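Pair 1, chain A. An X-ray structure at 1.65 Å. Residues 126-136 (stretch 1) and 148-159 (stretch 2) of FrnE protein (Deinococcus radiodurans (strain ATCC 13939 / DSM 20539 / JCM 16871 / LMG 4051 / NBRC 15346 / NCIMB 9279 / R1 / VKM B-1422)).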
# COMPACT_ATOMS: atom_id res chain seq x y z
N ASP A 126 7.90 -0.75 -4.76
CA ASP A 126 7.20 -1.91 -4.25
C ASP A 126 8.08 -2.69 -3.28
O ASP A 126 7.60 -3.12 -2.23
CB ASP A 126 6.73 -2.83 -5.38
CG ASP A 126 5.80 -3.93 -4.87
OD1 ASP A 126 6.31 -4.98 -4.43
OD2 ASP A 126 4.57 -3.72 -4.88
N ALA A 127 9.36 -2.86 -3.60
CA ALA A 127 10.25 -3.59 -2.70
C ALA A 127 10.43 -2.86 -1.35
O ALA A 127 10.52 -3.50 -0.31
CB ALA A 127 11.60 -3.80 -3.36
N MET A 128 10.49 -1.53 -1.39
CA MET A 128 10.58 -0.75 -0.16
C MET A 128 9.31 -0.90 0.66
O MET A 128 9.38 -1.09 1.88
CB MET A 128 10.83 0.73 -0.46
CG MET A 128 11.33 1.53 0.75
SD MET A 128 12.98 1.01 1.31
CE MET A 128 12.61 0.05 2.76
N LYS A 129 8.15 -0.83 -0.01
CA LYS A 129 6.87 -0.97 0.68
C LYS A 129 6.81 -2.34 1.35
O LYS A 129 6.48 -2.45 2.53
CB LYS A 129 5.69 -0.80 -0.30
CG LYS A 129 4.33 -1.13 0.30
CD LYS A 129 3.84 -0.04 1.24
CE LYS A 129 2.46 -0.36 1.77
NZ LYS A 129 1.92 0.71 2.67
N GLU A 130 7.14 -3.37 0.59
CA GLU A 130 7.19 -4.74 1.09
C GLU A 130 8.07 -4.88 2.33
O GLU A 130 7.65 -5.45 3.35
CB GLU A 130 7.68 -5.67 -0.03
CG GLU A 130 7.95 -7.10 0.40
CD GLU A 130 6.68 -7.92 0.55
OE1 GLU A 130 5.65 -7.54 -0.04
OE2 GLU A 130 6.72 -8.94 1.26
N ARG A 131 9.29 -4.35 2.25
CA ARG A 131 10.26 -4.42 3.35
C ARG A 131 9.73 -3.75 4.60
O ARG A 131 9.86 -4.29 5.69
CB ARG A 131 11.57 -3.76 2.95
CG ARG A 131 12.69 -3.98 3.98
CD ARG A 131 13.03 -5.47 4.06
NE ARG A 131 13.85 -5.85 5.21
CZ ARG A 131 13.38 -6.15 6.42
NH1 ARG A 131 12.07 -6.06 6.68
NH2 ARG A 131 14.21 -6.51 7.39
N LEU A 132 9.12 -2.57 4.44
CA LEU A 132 8.55 -1.84 5.57
C LEU A 132 7.37 -2.59 6.19
O LEU A 132 7.26 -2.66 7.41
CB LEU A 132 8.13 -0.43 5.13
CG LEU A 132 9.36 0.45 4.97
CD1 LEU A 132 9.03 1.64 4.09
CD2 LEU A 132 9.88 0.91 6.35
N LEU A 133 6.50 -3.17 5.36
CA LEU A 133 5.38 -3.92 5.90
C LEU A 133 5.87 -5.09 6.76
O LEU A 133 5.35 -5.35 7.84
CB LEU A 133 4.47 -4.43 4.76
CG LEU A 133 3.65 -3.32 4.08
CD1 LEU A 133 3.05 -3.82 2.76
CD2 LEU A 133 2.56 -2.82 5.03
N ARG A 134 6.89 -5.80 6.27
CA ARG A 134 7.46 -6.91 7.01
C ARG A 134 8.13 -6.43 8.31
O ARG A 134 7.95 -7.03 9.37
CB ARG A 134 8.47 -7.66 6.13
CG ARG A 134 9.04 -8.92 6.77
CD ARG A 134 10.01 -9.63 5.83
NE ARG A 134 11.37 -9.62 6.37
CZ ARG A 134 12.47 -9.38 5.65
NH1 ARG A 134 12.40 -9.14 4.35
NH2 ARG A 134 13.65 -9.39 6.26
N ALA A 135 8.88 -5.34 8.21
CA ALA A 135 9.55 -4.79 9.38
C ALA A 135 8.54 -4.42 10.47
O ALA A 135 8.79 -4.63 11.65
CB ALA A 135 10.37 -3.58 8.99
N TYR A 136 7.41 -3.86 10.07
CA TYR A 136 6.40 -3.42 11.02
C TYR A 136 5.60 -4.58 11.62
O TYR A 136 5.46 -4.71 12.83
CB TYR A 136 5.46 -2.41 10.35
CG TYR A 136 4.47 -1.76 11.29
CD1 TYR A 136 3.32 -2.42 11.74
CD2 TYR A 136 4.68 -0.45 11.72
CE1 TYR A 136 2.42 -1.81 12.61
CE2 TYR A 136 3.79 0.16 12.58
CZ TYR A 136 2.67 -0.51 13.02
OH TYR A 136 1.80 0.15 13.86
N THR A 148 16.84 2.55 11.79
CA THR A 148 16.04 1.45 11.28
C THR A 148 15.69 1.66 9.81
O THR A 148 15.87 0.74 9.00
CB THR A 148 14.76 1.28 12.11
OG1 THR A 148 15.14 1.04 13.48
CG2 THR A 148 13.93 0.12 11.60
N LEU A 149 15.23 2.86 9.46
CA LEU A 149 14.84 3.14 8.08
C LEU A 149 16.02 3.06 7.11
O LEU A 149 15.89 2.54 5.99
CB LEU A 149 14.17 4.52 7.98
CG LEU A 149 12.78 4.62 8.61
CD1 LEU A 149 12.25 6.04 8.58
CD2 LEU A 149 11.79 3.66 7.90
N GLN A 150 17.19 3.54 7.55
CA GLN A 150 18.39 3.48 6.73
C GLN A 150 18.78 2.03 6.47
O GLN A 150 19.11 1.67 5.34
CB GLN A 150 19.56 4.23 7.39
CG GLN A 150 20.84 4.13 6.58
CD GLN A 150 22.01 4.86 7.22
OE1 GLN A 150 22.20 4.84 8.42
NE2 GLN A 150 22.79 5.53 6.39
N LYS A 151 18.71 1.22 7.52
CA LYS A 151 19.03 -0.21 7.44
C LYS A 151 18.10 -0.92 6.45
O LYS A 151 18.55 -1.67 5.61
CB LYS A 151 18.92 -0.86 8.82
CG LYS A 151 19.18 -2.35 8.84
CD LYS A 151 18.82 -2.97 10.17
CE LYS A 151 17.31 -2.89 10.46
NZ LYS A 151 16.97 -3.46 11.79
N LEU A 152 16.80 -0.67 6.58
CA LEU A 152 15.82 -1.25 5.66
C LEU A 152 16.05 -0.82 4.21
O LEU A 152 15.95 -1.64 3.29
CB LEU A 152 14.40 -0.88 6.10
CG LEU A 152 13.99 -1.41 7.48
CD1 LEU A 152 12.63 -0.90 7.83
CD2 LEU A 152 14.01 -2.94 7.51
N ALA A 153 16.36 0.46 4.01
CA ALA A 153 16.74 0.96 2.70
C ALA A 153 17.93 0.19 2.12
O ALA A 153 17.94 -0.16 0.94
CB ALA A 153 17.05 2.46 2.76
N ALA A 154 18.93 -0.09 2.95
CA ALA A 154 20.10 -0.83 2.52
C ALA A 154 19.73 -2.24 2.10
O ALA A 154 20.22 -2.74 1.07
CB ALA A 154 21.15 -0.86 3.61
N GLU A 155 18.86 -2.88 2.87
CA GLU A 155 18.49 -4.26 2.60
C GLU A 155 17.74 -4.37 1.29
O GLU A 155 17.78 -5.40 0.64
CB GLU A 155 17.65 -4.83 3.74
CG GLU A 155 18.40 -4.92 5.07
CD GLU A 155 17.62 -5.60 6.18
OE1 GLU A 155 16.54 -6.16 5.90
OE2 GLU A 155 18.09 -5.58 7.33
N VAL A 156 17.08 -3.28 0.90
CA VAL A 156 16.34 -3.24 -0.36
C VAL A 156 17.28 -3.00 -1.55
O VAL A 156 16.94 -3.27 -2.70
CB VAL A 156 15.22 -2.17 -0.26
CG1 VAL A 156 14.63 -1.80 -1.62
CG2 VAL A 156 14.12 -2.66 0.70
N GLY A 157 18.50 -2.54 -1.26
CA GLY A 157 19.50 -2.32 -2.29
C GLY A 157 19.67 -0.87 -2.68
O GLY A 157 20.28 -0.55 -3.70
N LEU A 158 19.12 0.02 -1.87
CA LEU A 158 19.24 1.45 -2.11
C LEU A 158 20.57 1.98 -1.58
O LEU A 158 21.27 1.32 -0.82
CB LEU A 158 18.08 2.20 -1.45
CG LEU A 158 16.69 1.75 -1.88
CD1 LEU A 158 15.60 2.45 -1.06
CD2 LEU A 158 16.46 1.97 -3.37
N ASP A 159 20.92 3.18 -2.02
CA ASP A 159 22.02 3.94 -1.44
C ASP A 159 21.63 4.37 -0.03
O ASP A 159 20.87 5.32 0.15
CB ASP A 159 22.34 5.15 -2.31
CG ASP A 159 23.59 5.90 -1.85
OD1 ASP A 159 23.86 6.01 -0.64
OD2 ASP A 159 24.30 6.41 -2.74
O HOH W 1 16.14 -8.87 5.05

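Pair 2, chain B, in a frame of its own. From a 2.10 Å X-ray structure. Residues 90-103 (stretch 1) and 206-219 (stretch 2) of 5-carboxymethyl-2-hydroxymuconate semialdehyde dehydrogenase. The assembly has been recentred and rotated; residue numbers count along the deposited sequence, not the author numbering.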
# COMPACT_ATOMS: atom_id res chain seq x y z
N ARG B 90 14.60 5.86 -19.90
CA ARG B 90 15.87 6.15 -20.55
C ARG B 90 15.96 7.64 -20.88
O ARG B 90 17.00 8.27 -20.67
CB ARG B 90 16.03 5.33 -21.84
CG ARG B 90 17.39 5.51 -22.51
CD ARG B 90 17.43 4.84 -23.88
NE ARG B 90 16.51 5.46 -24.83
CZ ARG B 90 16.64 6.69 -25.32
NH1 ARG B 90 17.66 7.45 -24.94
NH2 ARG B 90 15.75 7.15 -26.19
N TYR B 91 14.88 8.20 -21.40
CA TYR B 91 14.85 9.62 -21.73
C TYR B 91 15.05 10.50 -20.50
O TYR B 91 15.86 11.43 -20.54
CB TYR B 91 13.53 9.99 -22.39
CG TYR B 91 13.44 9.69 -23.86
CD1 TYR B 91 12.51 8.78 -24.35
CD2 TYR B 91 14.26 10.35 -24.78
CE1 TYR B 91 12.37 8.55 -25.70
CE2 TYR B 91 14.13 10.12 -26.15
CZ TYR B 91 13.18 9.22 -26.60
OH TYR B 91 13.03 8.99 -27.95
N LEU B 92 14.33 10.24 -19.42
CA LEU B 92 14.48 11.05 -18.21
C LEU B 92 15.92 11.02 -17.72
O LEU B 92 16.47 12.04 -17.32
CB LEU B 92 13.54 10.57 -17.09
CG LEU B 92 12.03 10.67 -17.30
CD1 LEU B 92 11.34 10.54 -15.96
CD2 LEU B 92 11.66 11.99 -17.93
N LEU B 93 16.54 9.84 -17.74
CA LEU B 93 17.92 9.70 -17.31
C LEU B 93 18.87 10.47 -18.23
O LEU B 93 19.90 10.98 -17.79
CB LEU B 93 18.32 8.23 -17.27
CG LEU B 93 17.64 7.41 -16.16
CD1 LEU B 93 18.11 5.97 -16.24
CD2 LEU B 93 17.97 8.02 -14.80
N ARG B 94 18.51 10.55 -19.51
CA ARG B 94 19.33 11.27 -20.49
C ARG B 94 19.21 12.77 -20.22
O ARG B 94 20.19 13.51 -20.30
CB ARG B 94 18.85 10.95 -21.90
CG ARG B 94 19.60 11.69 -23.01
CD ARG B 94 21.10 11.45 -22.93
NE ARG B 94 21.78 12.05 -24.07
CZ ARG B 94 23.07 12.38 -24.09
NH1 ARG B 94 23.83 12.18 -23.02
NH2 ARG B 94 23.59 12.93 -25.19
N ILE B 95 18.00 13.20 -19.90
CA ILE B 95 17.73 14.60 -19.60
C ILE B 95 18.51 15.00 -18.35
O ILE B 95 19.13 16.05 -18.31
CB ILE B 95 16.21 14.83 -19.38
CG1 ILE B 95 15.47 14.70 -20.71
CG2 ILE B 95 15.96 16.21 -18.78
CD1 ILE B 95 13.96 14.77 -20.58
N ALA B 96 18.49 14.14 -17.33
CA ALA B 96 19.20 14.40 -16.08
C ALA B 96 20.69 14.50 -16.38
O ALA B 96 21.40 15.35 -15.83
CB ALA B 96 18.94 13.28 -15.09
N GLU B 97 21.17 13.61 -17.25
CA GLU B 97 22.57 13.60 -17.63
C GLU B 97 22.95 14.90 -18.33
O GLU B 97 23.99 15.50 -18.03
CB GLU B 97 22.84 12.40 -18.54
CG GLU B 97 24.27 12.29 -19.05
CD GLU B 97 24.53 11.00 -19.81
OE1 GLU B 97 23.81 10.71 -20.79
OE2 GLU B 97 25.47 10.27 -19.43
N LEU B 98 22.11 15.35 -19.26
CA LEU B 98 22.37 16.58 -20.00
C LEU B 98 22.25 17.84 -19.16
O LEU B 98 22.94 18.83 -19.42
CB LEU B 98 21.47 16.65 -21.23
CG LEU B 98 21.82 15.61 -22.30
CD1 LEU B 98 20.85 15.70 -23.47
CD2 LEU B 98 23.26 15.83 -22.78
N ILE B 99 21.37 17.83 -18.16
CA ILE B 99 21.22 18.98 -17.28
C ILE B 99 22.56 19.12 -16.53
O ILE B 99 23.08 20.23 -16.36
CB ILE B 99 20.07 18.77 -16.26
CG1 ILE B 99 18.72 18.94 -16.96
CG2 ILE B 99 20.19 19.76 -15.10
CD1 ILE B 99 17.51 18.65 -16.08
N GLU B 100 23.11 17.99 -16.10
CA GLU B 100 24.38 17.99 -15.40
C GLU B 100 25.51 18.50 -16.29
O GLU B 100 26.40 19.23 -15.82
CB GLU B 100 24.70 16.58 -14.89
CG GLU B 100 23.77 16.12 -13.76
CD GLU B 100 23.89 14.64 -13.43
OE1 GLU B 100 23.14 14.17 -12.54
OE2 GLU B 100 24.73 13.94 -14.04
N LYS B 101 25.47 18.15 -17.57
CA LYS B 101 26.51 18.56 -18.51
C LYS B 101 26.46 20.06 -18.78
O LYS B 101 27.48 20.69 -19.04
CB LYS B 101 26.38 17.81 -19.83
CG LYS B 101 27.67 17.81 -20.64
CD LYS B 101 27.50 17.26 -22.05
CE LYS B 101 26.82 18.27 -22.96
NZ LYS B 101 26.84 17.85 -24.39
N HIS B 102 25.26 20.63 -18.73
CA HIS B 102 25.08 22.06 -18.97
C HIS B 102 24.84 22.80 -17.65
O HIS B 102 24.38 23.94 -17.66
CB HIS B 102 23.89 22.29 -19.90
CG HIS B 102 24.06 21.68 -21.26
ND1 HIS B 102 24.81 22.28 -22.26
CD2 HIS B 102 23.60 20.52 -21.78
CE1 HIS B 102 24.79 21.51 -23.33
NE2 HIS B 102 24.06 20.44 -23.07
N ALA B 103 25.17 22.16 -16.53
CA ALA B 103 24.95 22.74 -15.21
C ALA B 103 25.46 24.17 -15.02
O ALA B 103 24.74 25.03 -14.53
CB ALA B 103 25.54 21.84 -14.14
N THR B 206 13.87 28.32 -21.97
CA THR B 206 14.26 28.12 -23.36
C THR B 206 15.50 27.23 -23.39
O THR B 206 15.65 26.39 -24.28
CB THR B 206 14.56 29.47 -24.05
OG1 THR B 206 13.32 30.08 -24.45
CG2 THR B 206 15.44 29.26 -25.28
N LYS B 207 16.38 27.41 -22.41
CA LYS B 207 17.60 26.61 -22.32
C LYS B 207 17.23 25.15 -22.05
O LYS B 207 17.81 24.22 -22.63
CB LYS B 207 18.50 27.14 -21.20
CG LYS B 207 19.81 26.38 -21.04
CD LYS B 207 20.68 26.47 -22.30
CE LYS B 207 22.01 25.76 -22.08
NZ LYS B 207 22.95 25.96 -23.22
N LEU B 208 16.26 24.95 -21.15
CA LEU B 208 15.79 23.62 -20.80
C LEU B 208 15.25 22.94 -22.05
O LEU B 208 15.49 21.76 -22.28
CB LEU B 208 14.70 23.72 -19.73
CG LEU B 208 14.04 22.40 -19.31
CD1 LEU B 208 15.10 21.43 -18.79
CD2 LEU B 208 12.97 22.68 -18.24
N ALA B 209 14.50 23.69 -22.86
CA ALA B 209 13.96 23.12 -24.09
C ALA B 209 15.11 22.66 -24.99
O ALA B 209 15.03 21.61 -25.63
CB ALA B 209 13.11 24.15 -24.82
N GLU B 210 16.19 23.44 -25.02
CA GLU B 210 17.34 23.07 -25.85
C GLU B 210 17.85 21.71 -25.40
O GLU B 210 18.12 20.83 -26.22
CB GLU B 210 18.46 24.10 -25.72
CG GLU B 210 18.11 25.48 -26.26
CD GLU B 210 19.29 26.43 -26.26
OE1 GLU B 210 19.09 27.63 -26.56
OE2 GLU B 210 20.43 25.98 -25.99
N ILE B 211 17.96 21.54 -24.09
CA ILE B 211 18.44 20.30 -23.51
C ILE B 211 17.50 19.14 -23.81
O ILE B 211 17.96 18.06 -24.18
CB ILE B 211 18.63 20.45 -21.99
CG1 ILE B 211 19.79 21.42 -21.72
CG2 ILE B 211 18.88 19.09 -21.35
CD1 ILE B 211 19.98 21.79 -20.27
N LEU B 212 16.20 19.33 -23.66
CA LEU B 212 15.27 18.25 -23.95
C LEU B 212 15.36 17.87 -25.43
O LEU B 212 15.14 16.72 -25.79
CB LEU B 212 13.84 18.63 -23.59
CG LEU B 212 13.43 18.17 -22.18
CD1 LEU B 212 14.38 18.78 -21.14
CD2 LEU B 212 11.99 18.56 -21.90
N LYS B 213 15.70 18.84 -26.28
CA LYS B 213 15.84 18.55 -27.70
C LYS B 213 17.15 17.80 -27.90
O LYS B 213 17.25 16.94 -28.77
CB LYS B 213 15.85 19.84 -28.53
CG LYS B 213 16.09 19.60 -30.02
CD LYS B 213 16.09 20.90 -30.81
CE LYS B 213 16.53 20.68 -32.26
NZ LYS B 213 15.62 19.76 -33.01
N GLU B 214 18.16 18.12 -27.09
CA GLU B 214 19.44 17.44 -27.20
C GLU B 214 19.27 16.00 -26.72
O GLU B 214 20.03 15.11 -27.12
CB GLU B 214 20.51 18.14 -26.35
CG GLU B 214 21.90 17.53 -26.51
CD GLU B 214 22.97 18.20 -25.65
OE1 GLU B 214 24.13 17.76 -25.71
OE2 GLU B 214 22.65 19.15 -24.92
N ALA B 215 18.27 15.76 -25.87
CA ALA B 215 18.00 14.43 -25.35
C ALA B 215 17.19 13.67 -26.40
O ALA B 215 16.92 12.48 -26.26
CB ALA B 215 17.21 14.51 -24.04
N ASP B 216 16.80 14.40 -27.45
CA ASP B 216 16.05 13.85 -28.58
C ASP B 216 14.63 13.36 -28.26
O ASP B 216 14.19 12.35 -28.80
CB ASP B 216 16.86 12.74 -29.26
CG ASP B 216 16.25 12.29 -30.58
OD1 ASP B 216 15.78 13.15 -31.36
OD2 ASP B 216 16.25 11.06 -30.84
N LEU B 217 13.92 14.07 -27.39
CA LEU B 217 12.55 13.68 -27.08
C LEU B 217 11.76 13.77 -28.38
O LEU B 217 12.06 14.61 -29.23
CB LEU B 217 11.91 14.64 -26.07
CG LEU B 217 12.12 14.48 -24.56
CD1 LEU B 217 11.26 15.53 -23.85
CD2 LEU B 217 11.72 13.08 -24.10
N PRO B 218 10.75 12.90 -28.57
CA PRO B 218 9.98 12.97 -29.81
C PRO B 218 9.32 14.34 -29.94
O PRO B 218 9.00 14.99 -28.94
CB PRO B 218 8.97 11.85 -29.65
CG PRO B 218 9.74 10.84 -28.87
CD PRO B 218 10.41 11.68 -27.81
N PRO B 219 9.11 14.81 -31.19
CA PRO B 219 8.49 16.11 -31.45
C PRO B 219 7.10 16.19 -30.84
O PRO B 219 6.31 15.27 -30.97
CB PRO B 219 8.42 16.17 -32.98
CG PRO B 219 9.50 15.23 -33.42
CD PRO B 219 9.38 14.09 -32.45
O HOH W 2 17.96 9.97 -26.40
O HOH W 3 21.13 12.50 -26.63

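What backbone arrangement do the two pairs share? In each, two helices run at a steep, largely antiparallel angle, 130° in pair 1 and 128° in pair 2, with axes 9.6 Å and 9.1 Å apart at closest approach. Fourteen central residues superpose with an RMSD of 0.5 Å. The second helix ends alike in both, in a Schellman turn with positive phi at Gly A157 and at its match Asp B216. The nearest CA atoms also correspond: Met A128 with Val A156 matches Ile B95 with Ala B215, and Arg A131 with Leu A152 matches Leu B98 with Ile B211.

What fills the middle of each contact? Leu A152 and Ile B211 match, and both point toward the other helix. Leu A152 is a knob among Met A128, Arg A131, Leu A132 and Ala A135; its CD1 lies 3.6 Å from Leu A132 CD2, and its CD2 lies over one face of the Arg A131 guanidinium, 3.4 Å from CZ. Ile B211 packs CG2 3.6 Å from Leu B98 CB and CG1 3.9 Å from His B102 CD2. Arg A131 therefore does with its guanidinium face, beside Leu A152, a packing job that falls to plain hydrocarbon at Leu B98.

How is the end of the second helix covered? Val A156 matches Ala B215, and the smaller side chain comes with a closer backbone: the CA atoms of Met A128 and Val A156 are 6.3 Å apart, those of Ile B95 and Ala B215 5.8 Å. Met A128 CE reaches Val A156 CG2 at 3.7 Å, while Ile B95 CG1 sits 3.8 Å from Ala B215 CB. Ala A127 CB lies 4.0 Å from Val A156 CG1, and the aliphatic part of its longer match Arg B94 does the same job, with CG 3.8 Å from Ala B215 CB. Just beyond, Met A128 SD touches Leu A158 CD1 at 3.8 Å; the matching Leu B217 brings CD1 to 4.3 Å from Ile B95 CD1 and sets CD2 over the face of the Tyr B91 ring, a CH-pi contact.

Where do the charges go? Glu A155 and Glu B214 match, yet their direct hydrogen-bonding partners sit at different positions. Arg A131 NE and NH2 each donate to Glu A155 OE1 at 2.8 Å, forming a salt bridge at the guanidinium edge. With Leu B98 at that position, Glu B214 pairs with residues three and four further along: Lys B101 NZ donates to OE1 at 3.0 Å in a salt bridge, and His B102 NE2 donates to OE2 at 2.7 Å. Their matches are Arg A134, joined to Glu A155 OE1 through a water, and Ala A135, whose CB simply packs on Leu A152 CD1 at 3.7 Å.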